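Local coordinates for protein glucose-6-phosphate 1-dehydrogenase (Kluyveromyces lactis, PDB 7E6I) that oxidises D-glucose 6-phosphate to 6-phospho-D-glucono-1,5-lactone with NADP(+) as hydride acceptor, opening the oxidative pentose phosphate pathway, at residues 21-26 with 62-67; 31-36 with 77-82; 41-46 with 105-110; 189-194 with 415-420. All blocks are in the same frame, centred on the assembly; numbering follows the deposited sequence.

Interaction 1 (21-26 with 62-67); sequences SKKKTF and KPFLKK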
# COMPACT_ATOMS: atom_id res chain seq x y z
N SER A 21 0.28 8.16 -14.50
CA SER A 21 1.60 8.36 -15.08
C SER A 21 2.11 9.77 -14.84
O SER A 21 3.26 9.96 -14.42
CB SER A 21 1.57 8.08 -16.58
OG SER A 21 2.86 8.26 -17.13
N LYS A 22 1.28 10.78 -15.09
CA LYS A 22 1.79 12.14 -15.08
C LYS A 22 1.87 12.71 -13.67
O LYS A 22 2.73 13.55 -13.40
CB LYS A 22 0.95 13.05 -15.98
CG LYS A 22 -0.49 13.28 -15.54
CD LYS A 22 -1.15 14.35 -16.44
CE LYS A 22 -2.62 14.02 -16.76
NZ LYS A 22 -3.58 14.89 -16.01
N LYS A 23 1.00 12.26 -12.76
CA LYS A 23 1.00 12.79 -11.41
C LYS A 23 1.81 11.97 -10.43
O LYS A 23 2.14 12.47 -9.35
CB LYS A 23 -0.44 12.89 -10.88
CG LYS A 23 -1.30 13.88 -11.61
CD LYS A 23 -2.58 14.14 -10.83
CE LYS A 23 -3.72 14.51 -11.75
NZ LYS A 23 -5.04 14.20 -11.14
N LYS A 24 2.15 10.72 -10.76
CA LYS A 24 2.84 9.87 -9.79
C LYS A 24 4.09 9.22 -10.36
O LYS A 24 5.17 9.34 -9.77
CB LYS A 24 1.89 8.80 -9.25
CG LYS A 24 0.69 9.38 -8.51
CD LYS A 24 0.95 9.42 -7.01
CE LYS A 24 -0.15 10.17 -6.27
NZ LYS A 24 -0.17 9.78 -4.83
N THR A 25 3.97 8.53 -11.50
CA THR A 25 5.11 7.78 -12.01
C THR A 25 6.24 8.72 -12.42
O THR A 25 7.38 8.58 -11.95
CB THR A 25 4.70 6.90 -13.18
OG1 THR A 25 3.41 6.33 -12.93
CG2 THR A 25 5.73 5.78 -13.39
N PHE A 26 5.95 9.67 -13.30
CA PHE A 26 6.98 10.59 -13.75
C PHE A 26 7.46 11.49 -12.62
O PHE A 26 8.68 11.68 -12.48
CB PHE A 26 6.48 11.41 -14.95
CG PHE A 26 6.65 10.68 -16.25
CD1 PHE A 26 7.84 10.75 -16.95
CD2 PHE A 26 5.63 9.86 -16.74
CE1 PHE A 26 8.00 10.05 -18.14
CE2 PHE A 26 5.79 9.17 -17.92
CZ PHE A 26 6.98 9.26 -18.62
N LYS A 62 5.52 18.15 -16.26
CA LYS A 62 6.23 19.25 -15.61
C LYS A 62 5.43 19.88 -14.47
O LYS A 62 6.01 20.16 -13.41
CB LYS A 62 6.60 20.32 -16.64
CG LYS A 62 7.55 21.40 -16.14
CD LYS A 62 8.24 22.11 -17.30
CE LYS A 62 9.04 23.33 -16.84
NZ LYS A 62 10.25 23.60 -17.68
N PRO A 63 4.12 20.13 -14.61
CA PRO A 63 3.37 20.72 -13.49
C PRO A 63 3.31 19.86 -12.26
O PRO A 63 2.82 20.33 -11.23
CB PRO A 63 1.96 20.93 -14.07
CG PRO A 63 2.17 21.01 -15.52
CD PRO A 63 3.29 20.07 -15.83
N PHE A 64 3.80 18.63 -12.31
CA PHE A 64 3.69 17.73 -11.18
C PHE A 64 5.03 17.33 -10.59
O PHE A 64 5.06 16.78 -9.48
CB PHE A 64 2.91 16.47 -11.58
CG PHE A 64 1.52 16.77 -12.06
CD1 PHE A 64 0.52 17.11 -11.16
CD2 PHE A 64 1.22 16.76 -13.41
CE1 PHE A 64 -0.77 17.40 -11.61
CE2 PHE A 64 -0.05 17.04 -13.87
CZ PHE A 64 -1.05 17.37 -12.97
N LEU A 65 6.13 17.60 -11.28
CA LEU A 65 7.44 17.40 -10.69
C LEU A 65 7.56 18.27 -9.44
O LEU A 65 7.06 19.40 -9.40
CB LEU A 65 8.53 17.74 -11.70
CG LEU A 65 8.38 17.17 -13.11
CD1 LEU A 65 9.70 17.27 -13.86
CD2 LEU A 65 7.88 15.72 -13.11
N LYS A 66 8.20 17.74 -8.42
CA LYS A 66 8.31 18.41 -7.13
C LYS A 66 9.68 19.06 -7.00
O LYS A 66 10.70 18.40 -7.19
CB LYS A 66 8.09 17.42 -5.99
CG LYS A 66 6.82 17.66 -5.20
CD LYS A 66 5.65 16.99 -5.84
CE LYS A 66 4.36 17.73 -5.52
NZ LYS A 66 3.16 17.06 -6.10
N LYS A 67 9.69 20.36 -6.70
CA LYS A 67 10.93 21.10 -6.44
C LYS A 67 10.98 21.47 -4.97
O LYS A 67 10.49 22.54 -4.57
CB LYS A 67 11.04 22.35 -7.32
CG LYS A 67 10.72 22.18 -8.79
CD LYS A 67 9.75 23.25 -9.25
CE LYS A 67 10.45 24.49 -9.80
NZ LYS A 67 9.46 25.52 -10.28
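Phe64 and Lys23 are brought together by like first torsions: each has its CG beside the backbone N and anti to the carbonyl carbon (chi1 -59° and -66°), which lays the lysine chain, extended beyond CG, obliquely over the phenyl ring. Lys23 CG stands 3.6 Å from the centroid of the Phe64 ring and 15° off its normal, a CH-pi contact on one face. The chain then leads toward the rim, with Lys23 CD 3.8 Å from Phe64 CE1, and it is methylene carbons that do the touching. Lys22 reaches the same ring differently, its CD lying 3.9 Å from Phe64 CE2, while its carbonyl O sits 3.4 Å from Phe64 CB and approaches the ring obliquely. Both lysines belong to helix 19-34, the first helix of the Rossmann-type dinucleotide-binding fold, and Ser21 and Lys22 are, by similarity, part of the NADP(+) site; the loop after helix 54-61 packs beside this helix. With an alanine at Phe64, the Lys23 methylenes would probably lose the ring face they lie on, and a gap is likely to open beside Lys22 CD. The ammonium of Lys22 is held by a salt bridge to Asp19. Deeper in, Leu65 sends CD2 to 4.2 Å from Phe26 O, at the end of a wider pi-type turn in which Phe26 N donates to Ser21 O (2.9 Å).

Interaction 2 (31-36 with 77-82); sequences GLYREG and VNEFLS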
# COMPACT_ATOMS: atom_id res chain seq x y z
N GLY A 31 11.94 12.73 -8.77
CA GLY A 31 12.46 12.78 -7.42
C GLY A 31 13.69 11.92 -7.23
O GLY A 31 14.67 12.35 -6.64
N LEU A 32 13.65 10.70 -7.75
CA LEU A 32 14.83 9.85 -7.73
C LEU A 32 15.99 10.52 -8.46
O LEU A 32 17.14 10.46 -7.99
CB LEU A 32 14.51 8.50 -8.37
CG LEU A 32 13.82 7.45 -7.50
CD1 LEU A 32 13.33 6.29 -8.36
CD2 LEU A 32 14.77 6.96 -6.45
N TYR A 33 15.72 11.16 -9.60
CA TYR A 33 16.78 11.83 -10.35
C TYR A 33 17.28 13.06 -9.60
O TYR A 33 18.50 13.25 -9.43
CB TYR A 33 16.28 12.22 -11.75
CG TYR A 33 17.33 12.99 -12.55
CD1 TYR A 33 18.33 12.31 -13.24
CD2 TYR A 33 17.32 14.38 -12.60
CE1 TYR A 33 19.30 13.01 -13.96
CE2 TYR A 33 18.29 15.08 -13.31
CZ TYR A 33 19.27 14.39 -13.99
OH TYR A 33 20.23 15.06 -14.71
N ARG A 34 16.35 13.89 -9.12
CA ARG A 34 16.70 15.13 -8.45
C ARG A 34 17.61 14.90 -7.25
O ARG A 34 18.50 15.71 -6.98
CB ARG A 34 15.41 15.84 -8.04
CG ARG A 34 15.57 17.01 -7.13
CD ARG A 34 14.25 17.34 -6.45
NE ARG A 34 13.96 16.39 -5.38
CZ ARG A 34 12.76 15.89 -5.11
NH1 ARG A 34 11.70 16.24 -5.83
NH2 ARG A 34 12.62 15.02 -4.12
N GLU A 35 17.42 13.79 -6.55
CA GLU A 35 18.24 13.47 -5.39
C GLU A 35 19.40 12.55 -5.74
O GLU A 35 20.07 12.04 -4.83
CB GLU A 35 17.37 12.87 -4.30
CG GLU A 35 16.12 13.71 -4.00
CD GLU A 35 16.41 14.91 -3.11
OE1 GLU A 35 15.49 15.73 -2.90
OE2 GLU A 35 17.55 15.02 -2.61
N GLY A 36 19.67 12.34 -7.02
CA GLY A 36 20.88 11.63 -7.38
C GLY A 36 20.78 10.13 -7.35
O GLY A 36 21.80 9.46 -7.26
N VAL A 77 15.19 19.89 -13.30
CA VAL A 77 13.90 19.71 -13.97
C VAL A 77 14.10 19.59 -15.47
O VAL A 77 13.63 18.64 -16.11
CB VAL A 77 12.94 20.86 -13.62
CG1 VAL A 77 11.75 20.85 -14.58
CG2 VAL A 77 12.47 20.75 -12.18
N ASN A 78 14.81 20.56 -16.07
CA ASN A 78 15.03 20.53 -17.51
C ASN A 78 15.95 19.39 -17.90
O ASN A 78 15.76 18.76 -18.95
CB ASN A 78 15.59 21.86 -17.99
CG ASN A 78 14.73 23.03 -17.57
OD1 ASN A 78 13.51 23.02 -17.74
ND2 ASN A 78 15.36 24.06 -17.01
N GLU A 79 16.96 19.11 -17.08
CA GLU A 79 17.80 17.93 -17.29
C GLU A 79 16.94 16.67 -17.42
O GLU A 79 17.08 15.91 -18.39
CB GLU A 79 18.76 17.78 -16.12
CG GLU A 79 20.14 18.31 -16.34
CD GLU A 79 20.97 18.21 -15.09
OE1 GLU A 79 20.49 18.65 -14.02
OE2 GLU A 79 22.10 17.67 -15.16
N PHE A 80 16.04 16.46 -16.46
CA PHE A 80 15.21 15.26 -16.43
C PHE A 80 14.31 15.19 -17.66
O PHE A 80 14.23 14.15 -18.33
CB PHE A 80 14.39 15.25 -15.15
CG PHE A 80 13.39 14.14 -15.08
CD1 PHE A 80 13.81 12.83 -14.85
CD2 PHE A 80 12.04 14.39 -15.24
CE1 PHE A 80 12.90 11.81 -14.79
CE2 PHE A 80 11.12 13.36 -15.17
CZ PHE A 80 11.55 12.07 -14.95
N LEU A 81 13.59 16.28 -17.96
CA LEU A 81 12.69 16.29 -19.11
C LEU A 81 13.41 15.91 -20.39
O LEU A 81 12.86 15.23 -21.25
CB LEU A 81 12.02 17.66 -19.24
CG LEU A 81 11.09 18.04 -18.09
CD1 LEU A 81 10.20 19.23 -18.44
CD2 LEU A 81 10.24 16.86 -17.71
N SER A 82 14.68 16.32 -20.51
CA SER A 82 15.45 15.98 -21.70
C SER A 82 15.73 14.49 -21.82
O SER A 82 16.06 14.03 -22.92
CB SER A 82 16.76 16.76 -21.71
OG SER A 82 17.82 15.95 -21.24
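Tyr33 on helix 19-34 leans across to Glu79 and Phe80 on helix 74-83, two helices that belong to the Rossmann-type domain. The tyrosine has CG anti to the backbone N (chi1 177°), and Phe80 adopts nearly the same torsion (174°); the two side chains slide past each other in opposite directions, each overlapping the root of the other. Tyr33 CD2 rests 4.0 Å from Phe80 CB, and Tyr33 CB lies equally far from Phe80 CD1, a reciprocal apolar fit that needs neither ring stacked on the other. The Phe80 ring also meets that of Phe30, one turn earlier on the tyrosine's own helix. Glu79 crosses Tyr33 at about a right angle, the carboxylate plane turned 84° from the ring plane. Its CB approaches Tyr33 CE2 at 3.9 Å, and its extended chain carries OE2 to 3.2 Å from Tyr33 OH. Just past this contact helix 19-34 ends in a Schellman motif, with Gly36 at positive phi as the C-prime residue. Arg34, on another side of the helix, grips Glu35 side-on, its NE and NH2 both donating to OE1 in a salt bridge, and its NH1 bonds Lys66 O. On the partner helix, Ser82 folds its hydroxyl back onto the preceding turn, where Ser82 OG donates to Glu79 O at 2.9 Å.

Interaction 3 (41-46 with 105-110); sequences TTKIIG and EEFEAE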
# COMPACT_ATOMS: atom_id res chain seq x y z
N THR A 41 22.26 8.41 -17.61
CA THR A 41 22.22 7.67 -18.86
C THR A 41 20.95 6.84 -19.03
O THR A 41 20.94 5.90 -19.83
CB THR A 41 23.44 6.76 -18.98
OG1 THR A 41 23.25 5.60 -18.16
CG2 THR A 41 24.67 7.51 -18.54
N THR A 42 19.90 7.17 -18.30
CA THR A 42 18.67 6.39 -18.31
C THR A 42 17.76 6.92 -19.40
O THR A 42 17.51 8.12 -19.47
CB THR A 42 17.96 6.49 -16.95
OG1 THR A 42 18.73 5.85 -15.94
CG2 THR A 42 16.57 5.85 -17.02
N LYS A 43 17.25 6.02 -20.25
CA LYS A 43 16.31 6.44 -21.29
C LYS A 43 14.88 6.23 -20.80
O LYS A 43 14.45 5.10 -20.58
CB LYS A 43 16.56 5.69 -22.60
CG LYS A 43 15.81 6.31 -23.77
CD LYS A 43 16.48 6.05 -25.12
CE LYS A 43 15.80 6.82 -26.23
NZ LYS A 43 14.72 7.70 -25.69
N ILE A 44 14.14 7.32 -20.67
CA ILE A 44 12.75 7.28 -20.20
C ILE A 44 11.83 7.48 -21.39
O ILE A 44 11.86 8.52 -22.05
CB ILE A 44 12.49 8.34 -19.12
CG1 ILE A 44 13.56 8.23 -18.03
CG2 ILE A 44 11.14 8.13 -18.51
CD1 ILE A 44 13.31 9.13 -16.86
N ILE A 45 10.99 6.48 -21.65
CA ILE A 45 10.09 6.45 -22.81
C ILE A 45 8.65 6.31 -22.33
O ILE A 45 8.31 5.32 -21.66
CB ILE A 45 10.43 5.30 -23.77
CG1 ILE A 45 11.87 5.36 -24.25
CG2 ILE A 45 9.47 5.30 -24.93
CD1 ILE A 45 12.27 4.14 -25.04
N GLY A 46 7.80 7.25 -22.72
CA GLY A 46 6.38 7.16 -22.44
C GLY A 46 5.63 6.67 -23.66
O GLY A 46 5.74 7.25 -24.74
N GLU A 105 16.70 -0.70 -29.10
CA GLU A 105 17.92 -1.32 -29.61
C GLU A 105 18.86 -0.28 -30.22
O GLU A 105 20.08 -0.44 -30.16
CB GLU A 105 17.57 -2.41 -30.61
CG GLU A 105 16.95 -3.64 -29.95
CD GLU A 105 16.56 -4.73 -30.94
OE1 GLU A 105 16.41 -5.89 -30.51
OE2 GLU A 105 16.38 -4.43 -32.15
N GLU A 106 18.31 0.78 -30.81
CA GLU A 106 19.14 1.89 -31.28
C GLU A 106 19.92 2.51 -30.13
O GLU A 106 21.14 2.71 -30.23
CB GLU A 106 18.27 2.95 -31.95
CG GLU A 106 18.09 2.75 -33.44
CD GLU A 106 17.85 4.06 -34.19
OE1 GLU A 106 16.75 4.66 -34.05
OE2 GLU A 106 18.76 4.49 -34.93
N PHE A 107 19.23 2.82 -29.03
CA PHE A 107 19.88 3.40 -27.86
C PHE A 107 20.85 2.42 -27.22
O PHE A 107 21.95 2.82 -26.81
CB PHE A 107 18.82 3.86 -26.86
CG PHE A 107 19.37 4.22 -25.50
CD1 PHE A 107 19.85 5.50 -25.26
CD2 PHE A 107 19.38 3.29 -24.47
CE1 PHE A 107 20.35 5.84 -24.01
CE2 PHE A 107 19.89 3.63 -23.22
CZ PHE A 107 20.37 4.91 -22.99
N GLU A 108 20.48 1.14 -27.14
CA GLU A 108 21.34 0.14 -26.53
C GLU A 108 22.56 -0.21 -27.39
O GLU A 108 23.40 -1.01 -26.97
CB GLU A 108 20.54 -1.13 -26.22
CG GLU A 108 19.42 -0.91 -25.21
CD GLU A 108 18.71 -2.20 -24.81
OE1 GLU A 108 18.72 -3.17 -25.60
OE2 GLU A 108 18.12 -2.24 -23.69
N ALA A 109 22.65 0.35 -28.60
CA ALA A 109 23.83 0.21 -29.44
C ALA A 109 24.69 1.46 -29.44
O ALA A 109 25.91 1.36 -29.38
CB ALA A 109 23.41 -0.14 -30.87
N GLU A 110 24.06 2.64 -29.51
CA GLU A 110 24.77 3.90 -29.34
C GLU A 110 25.52 3.95 -28.01
O GLU A 110 26.51 4.69 -27.89
CB GLU A 110 23.78 5.06 -29.46
CG GLU A 110 24.42 6.44 -29.59
CD GLU A 110 23.78 7.48 -28.68
OE1 GLU A 110 22.53 7.54 -28.63
OE2 GLU A 110 24.52 8.22 -28.00
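Thr41 begins the contact with its backbone: Thr41 O lies 3.4 Å from Phe107 CZ, in the plane of the phenyl ring and at its edge, where the partly positive ring hydrogens would suit a carbonyl oxygen. The hydroxyl of Thr41 is engaged elsewhere, with the backbone N of Asn8. Thr42 has its CB directed away from the helix; its side chain touches Ile11 and Met83 and bonds Asn39 O through OG1. Lys43, the first residue of the strand proper, supplies the main touch. Its CG is anti to the backbone N (chi1 -167°), and the chain runs over the ring face while the phenylalanine comes the other way. Lys43 CB sits almost above the middle of the ring, 3.9 Å from the centroid of Phe107 and 9° off the normal, a CH-pi contact. Two carbons further on, Lys43 CD reaches the root of the ring, 3.4 Å from Phe107 CD1 and 3.6 Å from Phe107 CB, after which the chain bends. Phe107, with CG anti to the backbone N (chi1 168°), extends its ring from the helix toward the strand, which lets the lysine chain lie along one face. Ile44 faces the other side of the sheet, against Phe80, and Ile45 again points toward helix 94-110, touching Val10 and Ser85. The strand thus has helices on both faces, 74-83 on one and 94-110 on the other. Helix 94-110 links strand 84-88 to strand 117-122 across the middle of the parallel sheet, the long crossover by which a Rossmann fold passes from one half of its sheet to the other.

Interaction 4 (189-194 with 415-420); sequences MVKNLL and YESLIR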
# COMPACT_ATOMS: atom_id res chain seq x y z
N MET A 189 7.21 4.71 7.21
CA MET A 189 6.94 4.06 8.49
C MET A 189 6.52 2.61 8.31
O MET A 189 6.80 1.78 9.18
CB MET A 189 5.87 4.84 9.26
CG MET A 189 5.69 4.38 10.71
SD MET A 189 7.09 4.80 11.79
CE MET A 189 7.47 6.43 11.20
N VAL A 190 5.87 2.26 7.20
CA VAL A 190 5.62 0.85 6.96
C VAL A 190 6.94 0.09 6.81
O VAL A 190 7.09 -1.02 7.33
CB VAL A 190 4.70 0.67 5.73
CG1 VAL A 190 4.47 -0.82 5.46
CG2 VAL A 190 3.37 1.37 5.97
N LYS A 191 7.93 0.70 6.13
CA LYS A 191 9.22 0.04 5.92
C LYS A 191 10.02 -0.12 7.21
O LYS A 191 10.88 -1.00 7.28
CB LYS A 191 10.05 0.79 4.88
CG LYS A 191 9.49 0.70 3.47
CD LYS A 191 10.49 1.20 2.42
CE LYS A 191 10.70 2.71 2.49
NZ LYS A 191 11.95 3.12 1.78
N ASN A 192 9.76 0.69 8.24
CA ASN A 192 10.46 0.53 9.51
C ASN A 192 9.93 -0.61 10.38
O ASN A 192 10.57 -0.94 11.38
CB ASN A 192 10.38 1.82 10.33
CG ASN A 192 10.98 3.01 9.62
OD1 ASN A 192 11.95 2.89 8.87
ND2 ASN A 192 10.42 4.19 9.87
N LEU A 193 8.76 -1.19 10.06
CA LEU A 193 8.07 -2.03 11.05
C LEU A 193 8.90 -3.26 11.42
O LEU A 193 8.96 -3.63 12.60
CB LEU A 193 6.69 -2.45 10.53
CG LEU A 193 5.62 -1.37 10.44
CD1 LEU A 193 4.33 -1.93 9.84
CD2 LEU A 193 5.35 -0.73 11.79
N LEU A 194 9.51 -3.92 10.44
CA LEU A 194 10.18 -5.19 10.74
C LEU A 194 11.37 -4.98 11.67
O LEU A 194 11.56 -5.72 12.64
CB LEU A 194 10.61 -5.87 9.45
CG LEU A 194 9.47 -6.49 8.66
CD1 LEU A 194 10.00 -7.26 7.48
CD2 LEU A 194 8.65 -7.40 9.56
N TYR A 415 6.13 5.85 -4.23
CA TYR A 415 6.49 5.40 -5.57
C TYR A 415 7.96 5.61 -5.87
O TYR A 415 8.55 4.84 -6.62
CB TYR A 415 5.64 6.11 -6.61
CG TYR A 415 4.25 5.60 -6.62
CD1 TYR A 415 3.97 4.30 -7.02
CD2 TYR A 415 3.20 6.41 -6.22
CE1 TYR A 415 2.69 3.82 -7.02
CE2 TYR A 415 1.91 5.94 -6.22
CZ TYR A 415 1.66 4.65 -6.63
OH TYR A 415 0.36 4.18 -6.63
N GLU A 416 8.56 6.66 -5.31
CA GLU A 416 10.01 6.84 -5.45
C GLU A 416 10.75 5.67 -4.83
O GLU A 416 11.60 5.04 -5.47
CB GLU A 416 10.44 8.16 -4.83
CG GLU A 416 10.01 9.36 -5.67
CD GLU A 416 9.82 10.66 -4.89
OE1 GLU A 416 9.41 11.67 -5.51
OE2 GLU A 416 10.09 10.67 -3.67
N SER A 417 10.42 5.34 -3.58
CA SER A 417 11.05 4.21 -2.91
C SER A 417 10.85 2.92 -3.70
O SER A 417 11.77 2.11 -3.84
CB SER A 417 10.49 4.08 -1.50
OG SER A 417 10.89 2.87 -0.87
N LEU A 418 9.64 2.74 -4.25
CA LEU A 418 9.30 1.46 -4.86
C LEU A 418 9.98 1.29 -6.21
O LEU A 418 10.45 0.19 -6.53
CB LEU A 418 7.78 1.35 -4.99
CG LEU A 418 7.08 0.95 -3.68
CD1 LEU A 418 5.57 1.03 -3.82
CD2 LEU A 418 7.52 -0.44 -3.25
N ILE A 419 10.02 2.34 -7.02
CA ILE A 419 10.70 2.25 -8.31
C ILE A 419 12.19 1.98 -8.09
O ILE A 419 12.79 1.12 -8.76
CB ILE A 419 10.47 3.53 -9.13
CG1 ILE A 419 9.04 3.55 -9.67
CG2 ILE A 419 11.47 3.63 -10.27
CD1 ILE A 419 8.64 4.87 -10.28
N ARG A 420 12.80 2.72 -7.16
CA ARG A 420 14.17 2.42 -6.75
C ARG A 420 14.35 0.93 -6.46
O ARG A 420 15.26 0.29 -7.01
CB ARG A 420 14.52 3.24 -5.51
CG ARG A 420 15.94 2.99 -5.05
CD ARG A 420 16.89 3.71 -5.96
NE ARG A 420 18.25 3.18 -5.99
CZ ARG A 420 19.09 3.13 -4.96
NH1 ARG A 420 18.72 3.57 -3.76
NH2 ARG A 420 20.30 2.63 -5.14
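At the seam between the short helix after the substrate-binding segment and helix 414-423, a single side-chain bond joins Lys191 to Ser417. Lys191 NZ donates to Ser417 OG at 2.9 Å, so the serine oxygen acts as acceptor for the ammonium. The lysine chain reaches across with one kink, at chi3 (-70°), which leaves its last carbons beside the hydroxyl: Lys191 CE is 3.4 Å from Ser417 OG. On the other side, Ser417 places OG anti to its own N (chi1 170°), directing the hydroxyl out from the helix. The bond has a charged donor, only 71 Å² is buried between the two segments, and the backbones remain well apart, Lys191 CA being 9.9 Å from Ser417 CA. Replacing Ser417 by an alanine would probably leave the Lys191 ammonium without this acceptor and its long chain less restrained. Elsewhere helix 414-423 packs against helix 19-34, with Ile419 on Leu32 and Tyr415 on Ala28. The side chain of Ser417 is about 4 Å from Gly186, part by similarity of the glucose 6-phosphate site, and about 12 Å from the bound sugar phosphate, an arrangement consistent with a tie between two helices behind the segment that binds the substrate.

Overall arrangement
From the N terminus, helix 19-34 opens interaction 1, which closes on the loop after helix 54-61, and the later turns of helix 19-34 open interaction 2, closed by helix 74-83. Interaction 3 starts on the next strand, 43-48, and closes on helix 94-110. These three loops cross rather than nest, since they close in the same order in which they open, and so weave one half of the Rossmann-type domain together; Phe80 touches Ile44, linking 2 and 3. Interaction 4 follows in series, spanning over two hundred residues to join helix 188-191 to helix 414-423. That last helix in turn packs on helix 19-34, with Tyr415 against Lys24 and Glu416 against Leu32.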